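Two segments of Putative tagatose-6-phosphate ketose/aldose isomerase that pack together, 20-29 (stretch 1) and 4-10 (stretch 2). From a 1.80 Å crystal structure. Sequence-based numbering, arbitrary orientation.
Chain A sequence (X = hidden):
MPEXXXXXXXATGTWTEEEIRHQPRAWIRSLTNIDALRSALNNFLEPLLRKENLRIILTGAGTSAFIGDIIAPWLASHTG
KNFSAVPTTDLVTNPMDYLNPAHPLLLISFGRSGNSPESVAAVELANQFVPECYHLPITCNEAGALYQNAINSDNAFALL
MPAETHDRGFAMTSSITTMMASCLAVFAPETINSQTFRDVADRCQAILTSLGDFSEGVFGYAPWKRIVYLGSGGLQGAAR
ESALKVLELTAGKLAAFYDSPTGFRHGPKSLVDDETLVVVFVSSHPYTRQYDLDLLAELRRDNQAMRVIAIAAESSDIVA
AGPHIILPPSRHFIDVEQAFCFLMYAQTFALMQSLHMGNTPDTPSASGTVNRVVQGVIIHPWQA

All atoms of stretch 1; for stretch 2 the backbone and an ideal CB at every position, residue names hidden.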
# COMPACT_ATOMS: atom_id res chain seq x y z
N ILE A 20 -19.69 16.58 4.63
CA ILE A 20 -18.39 17.21 4.87
C ILE A 20 -18.52 18.24 5.98
O ILE A 20 -17.75 18.24 6.95
CB ILE A 20 -17.82 17.88 3.61
CG1 ILE A 20 -17.44 16.83 2.57
CG2 ILE A 20 -16.60 18.74 3.98
CD1 ILE A 20 -17.24 17.41 1.16
N ARG A 21 -19.53 19.11 5.88
CA ARG A 21 -19.65 20.22 6.82
C ARG A 21 -20.01 19.80 8.26
O ARG A 21 -19.63 20.50 9.19
CB ARG A 21 -20.65 21.25 6.31
CG ARG A 21 -20.17 21.97 5.08
CD ARG A 21 -21.17 23.04 4.69
NE ARG A 21 -20.77 23.85 3.53
CZ ARG A 21 -19.89 24.85 3.58
NH1 ARG A 21 -19.24 25.12 4.69
NH2 ARG A 21 -19.63 25.56 2.49
N HIS A 22 -20.74 18.69 8.44
CA HIS A 22 -21.11 18.23 9.79
C HIS A 22 -20.04 17.39 10.52
O HIS A 22 -20.28 16.90 11.63
CB HIS A 22 -22.52 17.60 9.84
CG HIS A 22 -22.65 16.23 9.24
ND1 HIS A 22 -21.67 15.26 9.29
CD2 HIS A 22 -23.72 15.64 8.65
CE1 HIS A 22 -22.12 14.15 8.74
NE2 HIS A 22 -23.36 14.35 8.34
N GLN A 23 -18.86 17.28 9.92
CA GLN A 23 -17.78 16.49 10.52
C GLN A 23 -17.28 16.94 11.90
O GLN A 23 -17.32 16.13 12.84
CB GLN A 23 -16.64 16.37 9.53
CG GLN A 23 -16.91 15.28 8.50
CD GLN A 23 -15.84 15.25 7.43
OE1 GLN A 23 -15.61 16.25 6.73
NE2 GLN A 23 -15.16 14.12 7.32
N PRO A 24 -16.85 18.22 12.05
CA PRO A 24 -16.39 18.65 13.38
C PRO A 24 -17.41 18.35 14.50
O PRO A 24 -17.05 17.81 15.54
CB PRO A 24 -16.12 20.16 13.18
CG PRO A 24 -15.88 20.31 11.78
CD PRO A 24 -16.73 19.32 11.08
N ARG A 25 -18.68 18.61 14.23
CA ARG A 25 -19.71 18.37 15.22
C ARG A 25 -19.87 16.88 15.50
O ARG A 25 -20.03 16.48 16.64
CB ARG A 25 -21.04 18.93 14.72
CG ARG A 25 -22.16 18.87 15.72
CD ARG A 25 -23.30 19.68 15.25
NE ARG A 25 -23.81 19.13 14.00
CZ ARG A 25 -24.77 19.67 13.28
NH1 ARG A 25 -25.32 20.80 13.66
NH2 ARG A 25 -25.18 19.08 12.18
N ALA A 26 -19.83 16.08 14.44
CA ALA A 26 -19.96 14.62 14.57
C ALA A 26 -18.79 14.02 15.39
O ALA A 26 -19.00 13.11 16.20
CB ALA A 26 -20.07 13.96 13.18
N TRP A 27 -17.59 14.55 15.19
CA TRP A 27 -16.40 14.05 15.90
C TRP A 27 -16.58 14.18 17.40
O TRP A 27 -16.36 13.23 18.15
CB TRP A 27 -15.15 14.79 15.44
CG TRP A 27 -14.86 14.64 13.98
CD1 TRP A 27 -15.37 13.68 13.14
CD2 TRP A 27 -13.99 15.45 13.20
NE1 TRP A 27 -14.89 13.85 11.90
CE2 TRP A 27 -14.05 14.94 11.88
CE3 TRP A 27 -13.19 16.56 13.46
CZ2 TRP A 27 -13.31 15.50 10.83
CZ3 TRP A 27 -12.45 17.13 12.40
CH2 TRP A 27 -12.51 16.59 11.12
N ILE A 28 -17.01 15.35 17.84
CA ILE A 28 -17.16 15.63 19.26
C ILE A 28 -18.35 14.87 19.87
O ILE A 28 -18.26 14.37 20.97
CB ILE A 28 -17.18 17.16 19.53
CG1 ILE A 28 -15.88 17.78 19.02
CG2 ILE A 28 -17.30 17.44 21.01
CD1 ILE A 28 -14.62 17.00 19.44
N ARG A 29 -19.43 14.71 19.10
CA ARG A 29 -20.54 13.87 19.46
C ARG A 29 -20.07 12.44 19.68
O ARG A 29 -20.42 11.83 20.69
CB ARG A 29 -21.63 13.91 18.38
CG ARG A 29 -22.62 15.03 18.60
CD ARG A 29 -23.47 15.35 17.39
NE ARG A 29 -24.22 14.24 16.80
CZ ARG A 29 -25.33 13.72 17.29
NH1 ARG A 29 -25.95 12.74 16.63
NH2 ARG A 29 -25.82 14.10 18.47
N UNK A 4 -22.82 24.54 18.70
CA UNK A 4 -21.41 24.01 18.61
C UNK A 4 -21.13 23.45 17.23
O UNK A 4 -21.85 22.54 16.80
CB UNK A 4 -21.16 22.92 19.65
N UNK A 5 -20.11 23.99 16.54
CA UNK A 5 -19.71 23.46 15.24
C UNK A 5 -20.87 23.41 14.23
O UNK A 5 -20.99 22.48 13.42
CB UNK A 5 -19.12 22.06 15.42
N UNK A 6 -21.73 24.42 14.28
CA UNK A 6 -22.89 24.44 13.41
C UNK A 6 -22.44 24.62 11.95
O UNK A 6 -21.67 25.54 11.63
CB UNK A 6 -23.85 25.55 13.83
N UNK A 7 -22.86 23.70 11.08
CA UNK A 7 -22.50 23.81 9.67
C UNK A 7 -23.14 25.03 9.00
O UNK A 7 -24.26 25.40 9.34
CB UNK A 7 -22.91 22.54 8.93
N UNK A 8 -22.43 25.63 8.04
CA UNK A 8 -23.04 26.57 7.12
C UNK A 8 -24.01 25.81 6.22
O UNK A 8 -24.04 24.58 6.20
CB UNK A 8 -21.98 27.30 6.30
N UNK A 9 -24.85 26.54 5.49
CA UNK A 9 -25.78 25.91 4.57
C UNK A 9 -25.02 25.14 3.49
O UNK A 9 -23.95 25.59 3.04
CB UNK A 9 -26.70 26.96 3.94
N UNK A 10 -25.57 24.01 3.07
CA UNK A 10 -25.01 23.21 1.98
C UNK A 10 -25.55 23.70 0.62
O UNK A 10 -26.41 23.07 0.00
CB UNK A 10 -25.34 21.73 2.18

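Stretch 2 has no regular secondary structure; it runs as an extended segment along a surface made by Arg21, Pro24, Arg25 and Ile28, with the closest CA pairs at Arg25 with position 5 and Arg21 with position 7.

At position 4 the CA-to-CB bond points sideways, and no atom of stretch 1 comes close to the ideal CB. A short side chain would hang free, while a longer one could turn back over the aliphatic part of Arg25; polar and apolar residues are both plausible. The residue is Asn4. Its side chain, with chi1 in p, does come nearer, placing ND2 3.8 Å from Arg25 CG, and its backbone O lies 3.6 Å from Arg25 CD.

Position 5 points toward the helix, its ideal CB 3.7 Å from Arg25 N. Phi/psi of 55/38 is a left-handed conformation, which often favours glycine or asparagine, yet the direction of CB leads along the apolar surface of Pro24 and Ile28. A large, flat or branched apolar side chain would exploit this surface, an aromatic one particularly well. The residue is Tyr5, with chi1 in m. Its CD1 lies 3.9 Å from Pro24 CB and its CE2 3.8 Å from Ile28 CG1, so the ring bridges residues one helical turn apart, while Pro24 O sits over one ring face. The hydroxyl is satisfied by a hydrogen bond elsewhere in the structure. A water accepts from Arg25 N and donates to Tyr5 O and Arg21 O, joining the two backbones where no direct hydrogen bond does.

Position 6 points away, its ideal CB 5.0 Å from Arg25 NH1. Many residues would fit, with a polar one able to reach this charged group through solvent. Thr6 is found: its OG1 is 3.0 Å from a water that also accepts from Arg25 NH1 and donates to Asn4 O.

Position 7 points toward stretch 1 again, its ideal CB 3.7 Å from Arg21 CB and 5.3 Å from Arg25 NH2. Phi/psi of -66/147 is compatible with proline, and a compact apolar residue could fill the space between the two arginines; valine would also be reasonable. The residue is Pro7. Its CB lies 3.9 Å from Arg21 CB and its CG 4.1 Å from His22 CB, while CD lies over one face of the Arg25 guanidinium, 3.3 Å from NH1. The rigid ring thus packs against both arginines without needing a hydrogen bond.

Position 8 is sideways, with its ideal CB 3.9 Å from Arg21 NH1; a small side chain can rest on this group. Ala8 does so: its CB lies over one face of the Arg21 guanidinium, 3.8 Å from NH1. A water accepts from both Ala8 N and Arg21 NH1.

Position 9 points away, so stretch 1 sets no demand on its side chain; the residue is Ala9, whose backbone O approaches Arg21 NE at 3.7 Å. Position 10 has its CA-to-CB bond sideways and its ideal CB 5.0 Å from Arg21 CD; it imposes little constraint, and Ala10 makes no close contact.

Stretch 2 4-10: NYTPAAA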
# COMPACT_ATOMS: atom_id res chain seq x y z
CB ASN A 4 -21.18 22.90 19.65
CG ASN A 4 -22.14 21.72 19.49
OD1 ASN A 4 -23.36 21.86 19.71
ND2 ASN A 4 -21.60 20.54 19.12
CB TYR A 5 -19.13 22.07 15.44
CG TYR A 5 -18.00 22.04 16.42
CD1 TYR A 5 -16.79 22.61 16.10
CD2 TYR A 5 -18.13 21.42 17.65
CE1 TYR A 5 -15.73 22.57 16.99
CE2 TYR A 5 -17.09 21.36 18.55
CZ TYR A 5 -15.88 21.95 18.21
OH TYR A 5 -14.83 21.92 19.10
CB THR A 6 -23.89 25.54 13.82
OG1 THR A 6 -24.24 25.35 15.20
CG2 THR A 6 -25.13 25.47 12.95
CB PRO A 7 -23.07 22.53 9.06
CG PRO A 7 -23.38 21.63 10.20
CD PRO A 7 -23.64 22.47 11.37
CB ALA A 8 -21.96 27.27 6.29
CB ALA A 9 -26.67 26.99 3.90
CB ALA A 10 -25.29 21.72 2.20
O HOH W 1 -24.84 22.49 15.99
O HOH W 2 -19.75 20.46 12.04
O HOH W 3 -19.65 24.82 7.59
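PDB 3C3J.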